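Local coordinates for protein ESSB (Geobacillus thermodenitrificans, PDB 2YNQ) that is an EssB-family integral membrane component of the type VII secretion system, represented here by its extracellular domain, at residues E55-E60 and I105-L110; E100-I105 and K139-E144. All coordinates share one frame; numbering follows the deposited sequence.

Interaction 1: residues E55-E60 and I105-L110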
ATOM      1  N   GLU D  55      -1.380   5.436   3.890  1.00 41.27           N
ATOM      2  CA  GLU D  55      -0.747   4.146   3.592  1.00 42.41           C
ATOM      3  C   GLU D  55      -1.523   3.451   2.461  1.00 43.90           C
ATOM      4  O   GLU D  55      -2.739   3.315   2.531  1.00 44.54           O
ATOM      5  CB  GLU D  55      -0.696   3.275   4.855  1.00 41.06           C
ATOM      6  CG  GLU D  55       0.000   1.941   4.691  1.00 41.34           C
ATOM      7  CD  GLU D  55       1.513   2.051   4.536  1.00 41.89           C
ATOM      8  OE1 GLU D  55       2.083   3.150   4.699  1.00 41.10           O
ATOM      9  OE2 GLU D  55       2.146   1.020   4.236  1.00 42.19           O
ATOM     10  N   SER D  56      -0.826   3.042   1.413  1.00 45.29           N
ATOM     11  CA  SER D  56      -1.458   2.311   0.295  1.00 47.72           C
ATOM     12  C   SER D  56      -1.860   0.917   0.688  1.00 47.75           C
ATOM     13  O   SER D  56      -1.130  -0.012   0.431  1.00 48.70           O
ATOM     14  CB  SER D  56      -0.485   2.158  -0.861  1.00 47.91           C
ATOM     15  OG  SER D  56      -0.119   3.425  -1.346  1.00 52.08           O
ATOM     16  N   LEU D  57      -3.017   0.778   1.306  1.00 48.61           N
ATOM     17  CA  LEU D  57      -3.560  -0.513   1.672  1.00 49.41           C
ATOM     18  C   LEU D  57      -4.703  -0.838   0.737  1.00 50.72           C
ATOM     19  O   LEU D  57      -5.526   0.024   0.440  1.00 51.55           O
ATOM     20  CB  LEU D  57      -4.082  -0.480   3.113  1.00 48.91           C
ATOM     21  CG  LEU D  57      -3.101  -0.198   4.245  1.00 48.29           C
ATOM     22  CD1 LEU D  57      -3.831   0.319   5.451  1.00 48.22           C
ATOM     23  CD2 LEU D  57      -2.342  -1.449   4.617  1.00 48.67           C
ATOM     24  N   THR D  58      -4.767  -2.079   0.268  1.00 51.76           N
ATOM     25  CA  THR D  58      -5.975  -2.548  -0.418  1.00 53.33           C
ATOM     26  C   THR D  58      -7.038  -2.722   0.656  1.00 54.26           C
ATOM     27  O   THR D  58      -6.731  -2.763   1.864  1.00 53.64           O
ATOM     28  CB  THR D  58      -5.779  -3.916  -1.071  1.00 53.90           C
ATOM     29  OG1 THR D  58      -5.489  -4.870  -0.044  1.00 53.51           O
ATOM     30  CG2 THR D  58      -4.643  -3.889  -2.093  1.00 52.05           C
ATOM     31  N   GLU D  59      -8.278  -2.845   0.215  1.00 55.92           N
ATOM     32  CA  GLU D  59      -9.391  -3.123   1.092  1.00 57.39           C
ATOM     33  C   GLU D  59      -9.137  -4.369   1.969  1.00 57.37           C
ATOM     34  O   GLU D  59      -9.444  -4.362   3.167  1.00 56.98           O
ATOM     35  CB  GLU D  59     -10.654  -3.302   0.241  1.00 59.60           C
ATOM     36  CG  GLU D  59     -11.933  -2.886   0.919  1.00 62.58           C
ATOM     37  CD  GLU D  59     -11.805  -1.546   1.613  1.00 64.76           C
ATOM     38  OE1 GLU D  59     -11.578  -0.512   0.924  1.00 65.51           O
ATOM     39  OE2 GLU D  59     -11.925  -1.541   2.860  1.00 66.58           O
ATOM     40  N   GLU D  60      -8.569  -5.422   1.376  1.00 57.56           N
ATOM     41  CA  GLU D  60      -8.230  -6.635   2.118  1.00 58.05           C
ATOM     42  C   GLU D  60      -7.212  -6.361   3.236  1.00 56.24           C
ATOM     43  O   GLU D  60      -7.422  -6.782   4.382  1.00 55.59           O
ATOM     44  CB  GLU D  60      -7.690  -7.737   1.194  1.00 59.22           C
ATOM     45  CG  GLU D  60      -8.660  -8.225   0.125  1.00 62.38           C
ATOM     46  CD  GLU D  60      -8.744  -7.308  -1.102  1.00 64.09           C
ATOM     47  OE1 GLU D  60      -7.793  -6.536  -1.396  1.00 61.85           O
ATOM     48  OE2 GLU D  60      -9.785  -7.382  -1.783  1.00 67.50           O
ATOM     49  N   ILE D 105       2.793  -7.804  12.549  1.00 40.20           N
ATOM     50  CA  ILE D 105       4.084  -8.447  12.292  1.00 40.28           C
ATOM     51  C   ILE D 105       4.135  -8.851  10.834  1.00 40.71           C
ATOM     52  O   ILE D 105       5.105  -8.553  10.133  1.00 41.18           O
ATOM     53  CB  ILE D 105       4.340  -9.684  13.197  1.00 41.51           C
ATOM     54  CG1 ILE D 105       4.339  -9.268  14.680  1.00 41.24           C
ATOM     55  CG2 ILE D 105       5.649 -10.376  12.801  1.00 40.46           C
ATOM     56  CD1 ILE D 105       4.311 -10.437  15.704  1.00 40.10           C
ATOM     57  N   VAL D 106       3.075  -9.481  10.351  1.00 41.07           N
ATOM     58  CA  VAL D 106       3.055  -9.875   8.955  1.00 41.46           C
ATOM     59  C   VAL D 106       3.207  -8.662   8.045  1.00 40.66           C
ATOM     60  O   VAL D 106       3.986  -8.692   7.084  1.00 41.18           O
ATOM     61  CB  VAL D 106       1.781 -10.655   8.581  1.00 42.47           C
ATOM     62  CG1 VAL D 106       1.686 -10.788   7.085  1.00 41.67           C
ATOM     63  CG2 VAL D 106       1.776 -12.018   9.252  1.00 42.18           C
ATOM     64  N   TYR D 107       2.473  -7.595   8.334  1.00 40.06           N
ATOM     65  CA  TYR D 107       2.542  -6.419   7.466  1.00 39.44           C
ATOM     66  C   TYR D 107       3.950  -5.810   7.435  1.00 39.17           C
ATOM     67  O   TYR D 107       4.457  -5.417   6.372  1.00 39.61           O
ATOM     68  CB  TYR D 107       1.516  -5.386   7.880  1.00 39.44           C
ATOM     69  CG  TYR D 107       1.396  -4.286   6.881  1.00 39.05           C
ATOM     70  CD1 TYR D 107       0.698  -4.485   5.685  1.00 39.71           C
ATOM     71  CD2 TYR D 107       1.981  -3.047   7.114  1.00 36.75           C
ATOM     72  CE1 TYR D 107       0.586  -3.480   4.750  1.00 39.24           C
ATOM     73  CE2 TYR D 107       1.864  -2.017   6.189  1.00 36.73           C
ATOM     74  CZ  TYR D 107       1.177  -2.241   5.013  1.00 38.93           C
ATOM     75  OH  TYR D 107       1.094  -1.240   4.079  1.00 39.65           O
ATOM     76  N   ALA D 108       4.592  -5.762   8.597  1.00 38.47           N
ATOM     77  CA  ALA D 108       5.945  -5.252   8.701  1.00 38.26           C
ATOM     78  C   ALA D 108       6.947  -6.168   7.983  1.00 39.09           C
ATOM     79  O   ALA D 108       7.880  -5.697   7.328  1.00 38.13           O
ATOM     80  CB  ALA D 108       6.310  -5.073  10.155  1.00 38.45           C
ATOM     81  N   LEU D 109       6.721  -7.477   8.076  1.00 40.74           N
ATOM     82  CA  LEU D 109       7.541  -8.464   7.354  1.00 42.24           C
ATOM     83  C   LEU D 109       7.460  -8.226   5.847  1.00 43.23           C
ATOM     84  O   LEU D 109       8.482  -8.268   5.142  1.00 43.10           O
ATOM     85  CB  LEU D 109       7.123  -9.888   7.710  1.00 42.36           C
ATOM     86  CG  LEU D 109       7.670 -10.398   9.049  1.00 43.83           C
ATOM     87  CD1 LEU D 109       6.911 -11.639   9.513  1.00 44.26           C
ATOM     88  CD2 LEU D 109       9.216 -10.652   9.028  1.00 41.15           C
ATOM     89  N   LEU D 110       6.245  -7.945   5.361  1.00 44.18           N
ATOM     90  CA  LEU D 110       6.064  -7.584   3.947  1.00 44.83           C
ATOM     91  C   LEU D 110       6.835  -6.332   3.537  1.00 44.08           C
ATOM     92  O   LEU D 110       7.490  -6.334   2.506  1.00 44.94           O
ATOM     93  CB  LEU D 110       4.588  -7.453   3.596  1.00 45.12           C
ATOM     94  CG  LEU D 110       3.860  -8.806   3.507  1.00 48.25           C
ATOM     95  CD1 LEU D 110       2.350  -8.577   3.464  1.00 50.25           C
ATOM     96  CD2 LEU D 110       4.335  -9.702   2.323  1.00 47.98           C
TER
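Tyr107 reaches out from helix 102-118 and meets the carboxylate of Glu55 coming from the opposite direction, the phenol donating through OH to Glu55 OE2 in a hydrogen bond modelled at 2.5 Å, a length that at this resolution should not be pressed. The acceptor lies in the plane of the ring, at its edge, while the carboxylate itself is turned 75° from that plane. The ring can span the gap because its CG stands anti to the helix backbone N (chi1 -170°); at the far side, the bend of Glu55 at chi2 brings its acid end round to the hydroxyl. Leu57 approaches the same ring aslant, and its CD2 methyl settles 3.6 Å from Tyr107 CE1, giving the phenol an apolar neighbour beside its polar one. Glu55 OE2 has a second partner in Lys111, one turn further along the helix, so a single carboxylate oxygen takes both a phenol and a positive charge. Ile84 of helix 75-85 touches both Glu55 and Tyr107, and Thr58 of the second subunit packs nearby on Val106. A buried tyrosine-glutamate hydrogen bond thus joins the connection between helices 41-53 and 59-64 to helix 102-118, beside the subunit interface of this all-helical extracellular domain.

Interaction 2: residues E100-I105 and K139-E144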
ATOM      1  N   GLU D 100       2.846  -7.920  20.069  1.00 51.40           N
ATOM      2  CA  GLU D 100       2.290  -9.243  19.801  1.00 52.90           C
ATOM      3  C   GLU D 100       1.001  -9.160  18.971  1.00 51.99           C
ATOM      4  O   GLU D 100       0.020  -9.844  19.249  1.00 53.51           O
ATOM      5  CB  GLU D 100       2.081 -10.024  21.103  1.00 54.65           C
ATOM      6  CG  GLU D 100       3.352 -10.147  21.930  1.00 58.31           C
ATOM      7  CD  GLU D 100       3.202 -11.108  23.088  1.00 62.54           C
ATOM      8  OE1 GLU D 100       2.630 -10.728  24.129  1.00 64.81           O
ATOM      9  OE2 GLU D 100       3.667 -12.249  22.953  1.00 65.06           O
ATOM     10  N   ASP D 101       1.016  -8.309  17.957  1.00 49.79           N
ATOM     11  CA  ASP D 101      -0.108  -8.189  17.048  1.00 48.98           C
ATOM     12  C   ASP D 101       0.274  -8.912  15.760  1.00 48.21           C
ATOM     13  O   ASP D 101       1.126  -8.432  14.999  1.00 47.38           O
ATOM     14  CB  ASP D 101      -0.406  -6.710  16.777  1.00 47.58           C
ATOM     15  CG  ASP D 101      -1.681  -6.497  15.964  1.00 48.17           C
ATOM     16  OD1 ASP D 101      -1.862  -7.168  14.903  1.00 46.70           O
ATOM     17  OD2 ASP D 101      -2.498  -5.639  16.398  1.00 47.99           O
ATOM     18  N   ARG D 102      -0.348 -10.063  15.526  1.00 48.37           N
ATOM     19  CA  ARG D 102       0.053 -10.979  14.435  1.00 47.69           C
ATOM     20  C   ARG D 102       0.080 -10.313  13.063  1.00 46.04           C
ATOM     21  O   ARG D 102       1.099 -10.328  12.377  1.00 45.21           O
ATOM     22  CB  ARG D 102      -0.849 -12.213  14.409  1.00 48.85           C
ATOM     23  CG  ARG D 102      -0.452 -13.236  13.371  1.00 50.07           C
ATOM     24  CD  ARG D 102      -1.663 -13.671  12.556  1.00 51.85           C
ATOM     25  NE  ARG D 102      -2.721 -14.165  13.421  1.00 53.74           N
ATOM     26  CZ  ARG D 102      -3.949 -13.662  13.514  1.00 53.36           C
ATOM     27  NH1 ARG D 102      -4.343 -12.638  12.777  1.00 51.87           N
ATOM     28  NH2 ARG D 102      -4.803 -14.222  14.353  1.00 55.39           N
ATOM     29  N   ASP D 103      -1.034  -9.701  12.679  1.00 45.76           N
ATOM     30  CA  ASP D 103      -1.155  -9.115  11.357  1.00 44.70           C
ATOM     31  C   ASP D 103      -0.281  -7.900  11.154  1.00 43.61           C
ATOM     32  O   ASP D 103       0.071  -7.580  10.015  1.00 44.23           O
ATOM     33  CB  ASP D 103      -2.614  -8.839  11.045  1.00 45.58           C
ATOM     34  CG  ASP D 103      -3.466 -10.096  11.183  1.00 47.92           C
ATOM     35  OD1 ASP D 103      -2.980 -11.195  10.818  1.00 50.79           O
ATOM     36  OD2 ASP D 103      -4.599 -10.002  11.678  1.00 50.09           O
ATOM     37  N   LEU D 104       0.116  -7.254  12.252  1.00 42.21           N
ATOM     38  CA  LEU D 104       1.043  -6.156  12.158  1.00 40.62           C
ATOM     39  C   LEU D 104       2.453  -6.683  11.926  1.00 39.98           C
ATOM     40  O   LEU D 104       3.221  -6.085  11.172  1.00 39.92           O
ATOM     41  CB  LEU D 104       0.953  -5.215  13.377  1.00 40.04           C
ATOM     42  CG  LEU D 104      -0.316  -4.345  13.519  1.00 39.92           C
ATOM     43  CD1 LEU D 104      -0.124  -3.271  14.584  1.00 39.84           C
ATOM     44  CD2 LEU D 104      -0.756  -3.693  12.230  1.00 36.35           C
ATOM     45  N   ILE D 105       2.793  -7.804  12.549  1.00 40.20           N
ATOM     46  CA  ILE D 105       4.084  -8.447  12.292  1.00 40.28           C
ATOM     47  C   ILE D 105       4.135  -8.851  10.834  1.00 40.71           C
ATOM     48  O   ILE D 105       5.105  -8.553  10.133  1.00 41.18           O
ATOM     49  CB  ILE D 105       4.340  -9.684  13.197  1.00 41.51           C
ATOM     50  CG1 ILE D 105       4.339  -9.268  14.680  1.00 41.24           C
ATOM     51  CG2 ILE D 105       5.649 -10.376  12.801  1.00 40.46           C
ATOM     52  CD1 ILE D 105       4.311 -10.437  15.704  1.00 40.10           C
ATOM     53  N   LYS D 139       4.368 -17.159   6.140  1.00 67.92           N
ATOM     54  CA  LYS D 139       3.498 -18.319   5.955  1.00 72.53           C
ATOM     55  C   LYS D 139       3.138 -18.980   7.284  1.00 72.00           C
ATOM     56  O   LYS D 139       1.993 -19.379   7.493  1.00 73.08           O
ATOM     57  CB  LYS D 139       4.089 -19.330   4.971  1.00 78.22           C
ATOM     58  CG  LYS D 139       3.006 -20.172   4.329  1.00 85.53           C
ATOM     59  CD  LYS D 139       3.506 -21.079   3.214  1.00 93.33           C
ATOM     60  CE  LYS D 139       2.308 -21.762   2.564  1.00 99.79           C
ATOM     61  NZ  LYS D 139       2.733 -22.734   1.528  1.00109.44           N
ATOM     62  N   GLU D 140       4.105 -19.045   8.194  1.00 68.83           N
ATOM     63  CA  GLU D 140       3.846 -19.540   9.538  1.00 69.45           C
ATOM     64  C   GLU D 140       2.718 -18.759  10.242  1.00 64.31           C
ATOM     65  O   GLU D 140       1.782 -19.374  10.772  1.00 65.24           O
ATOM     66  CB  GLU D 140       5.144 -19.575  10.368  1.00 72.34           C
ATOM     67  CG  GLU D 140       5.119 -20.586  11.514  1.00 81.07           C
ATOM     68  CD  GLU D 140       4.484 -21.920  11.100  1.00 90.87           C
ATOM     69  OE1 GLU D 140       5.038 -22.579  10.187  1.00 97.69           O
ATOM     70  OE2 GLU D 140       3.429 -22.309  11.671  1.00 92.65           O
ATOM     71  N   TYR D 141       2.799 -17.418  10.226  1.00 60.45           N
ATOM     72  CA  TYR D 141       1.768 -16.551  10.828  1.00 57.98           C
ATOM     73  C   TYR D 141       0.457 -16.666  10.081  1.00 58.85           C
ATOM     74  O   TYR D 141      -0.616 -16.715  10.685  1.00 59.22           O
ATOM     75  CB  TYR D 141       2.194 -15.089  10.858  1.00 55.23           C
ATOM     76  CG  TYR D 141       3.213 -14.758  11.905  1.00 53.89           C
ATOM     77  CD1 TYR D 141       2.939 -14.935  13.258  1.00 55.63           C
ATOM     78  CD2 TYR D 141       4.452 -14.239  11.545  1.00 51.54           C
ATOM     79  CE1 TYR D 141       3.894 -14.629  14.234  1.00 58.63           C
ATOM     80  CE2 TYR D 141       5.404 -13.930  12.501  1.00 52.71           C
ATOM     81  CZ  TYR D 141       5.120 -14.132  13.840  1.00 56.79           C
ATOM     82  OH  TYR D 141       6.069 -13.814  14.769  1.00 63.67           O
ATOM     83  N   GLU D 142       0.546 -16.714   8.764  1.00 61.14           N
ATOM     84  CA  GLU D 142      -0.634 -16.933   7.952  1.00 65.29           C
ATOM     85  C   GLU D 142      -1.326 -18.248   8.303  1.00 68.43           C
ATOM     86  O   GLU D 142      -2.560 -18.309   8.364  1.00 69.18           O
ATOM     87  CB  GLU D 142      -0.278 -16.866   6.478  1.00 69.23           C
ATOM     88  CG  GLU D 142      -0.164 -15.445   5.958  1.00 70.37           C
ATOM     89  CD  GLU D 142      -1.505 -14.740   5.977  1.00 73.74           C
ATOM     90  OE1 GLU D 142      -1.878 -14.226   7.049  1.00 70.69           O
ATOM     91  OE2 GLU D 142      -2.203 -14.737   4.935  1.00 80.29           O
ATOM     92  N   ARG D 143      -0.534 -19.292   8.554  1.00 72.12           N
ATOM     93  CA  ARG D 143      -1.090 -20.570   8.984  1.00 76.72           C
ATOM     94  C   ARG D 143      -1.801 -20.393  10.325  1.00 75.33           C
ATOM     95  O   ARG D 143      -2.893 -20.934  10.527  1.00 76.41           O
ATOM     96  CB  ARG D 143      -0.007 -21.654   9.065  1.00 82.18           C
ATOM     97  CG  ARG D 143      -0.549 -23.056   9.285  1.00 89.53           C
ATOM     98  CD  ARG D 143       0.509 -24.123   9.028  1.00101.74           C
ATOM     99  NE  ARG D 143       0.926 -24.189   7.623  1.00107.47           N
ATOM    100  CZ  ARG D 143       2.085 -23.726   7.155  1.00109.05           C
ATOM    101  NH1 ARG D 143       2.966 -23.165   7.977  1.00104.09           N
ATOM    102  NH2 ARG D 143       2.363 -23.837   5.861  1.00115.83           N
ATOM    103  N   GLU D 144      -1.196 -19.615  11.224  1.00 74.52           N
ATOM    104  CA  GLU D 144      -1.788 -19.366  12.542  1.00 76.48           C
ATOM    105  C   GLU D 144      -3.113 -18.605  12.477  1.00 75.45           C
ATOM    106  O   GLU D 144      -4.058 -18.937  13.212  1.00 77.93           O
ATOM    107  CB  GLU D 144      -0.801 -18.671  13.479  1.00 77.39           C
ATOM    108  CG  GLU D 144       0.195 -19.627  14.100  1.00 83.59           C
ATOM    109  CD  GLU D 144       1.270 -18.931  14.905  1.00 87.58           C
ATOM    110  OE1 GLU D 144       1.216 -17.689  15.060  1.00 85.34           O
ATOM    111  OE2 GLU D 144       2.180 -19.638  15.388  1.00 94.85           O
TER
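Tyr141 of helix 124-152 points its ring at helix 102-118, where Ile105 and Arg102, one turn apart, receive it. The CG2 methyl of Ile105 comes to 3.6 Å from Tyr141 CE2, the two side chains crossing at about a right angle, and Ile105 CD1 lies 3.9 Å from Tyr141 OH. Arg102 meets the ring with the aliphatic part of its chain, sliding past in the opposite sense: its CG is 3.8 Å from Tyr141 CD1, and its CD passes 3.7 Å from the backbone O of Tyr141. No hydrogen bond crosses between the segments, so these are van der Waals contacts.

Behind them, bends at chi2 and chi3 (-55° at the latter) fold the arginine back on its own helix, where Arg102 NH1 makes a salt bridge of 2.8 Å to Asp103 OD1. The oxygen lies in the guanidinium plane, but the nitrogen meets its syn side tilted 31° from the carboxylate plane. With Arg102 cut back to an alanine, Asp103 would probably lose its salt-bridge mate and the Tyr141 ring its cover near CD1. Asp101, the N-cap residue, accepts a weak capping bond from Leu104 N, while its OD2 ties the start of the helix to Tyr77 of helix 75-85 and to Ser66. Leu93, Ala96 and Arg97 of helix 89-99 pack on Ile105, and Arg97 also touches Tyr141. Together these contacts make a helix-helix interface at the beginning of helix 102-118, with the long helix 124-152 returning alongside it as the second arm of a helical hairpin.

In the fold
Helix 102-118 serves both contacts. Interaction 1 joins it to the connection leading into helix 59-64, buried, nearer the chain centre and beside the second subunit, whereas interaction 2 joins its first turn to helix 124-152 in a partly buried place further from the chain centre. Their centres are 12 Å apart, and they meet directly where Val106 CG2 packs 3.5 Å from Tyr141 CB. The chemistry follows location: a buried hydrogen bond whose acceptor oxygen also pairs with Lys111 in interaction 1, apolar packing edged by an intrahelical salt bridge in interaction 2. Both also adjoin the second subunit, whose Glu114 bonds Ser56 and whose Thr58 packs on Glu142.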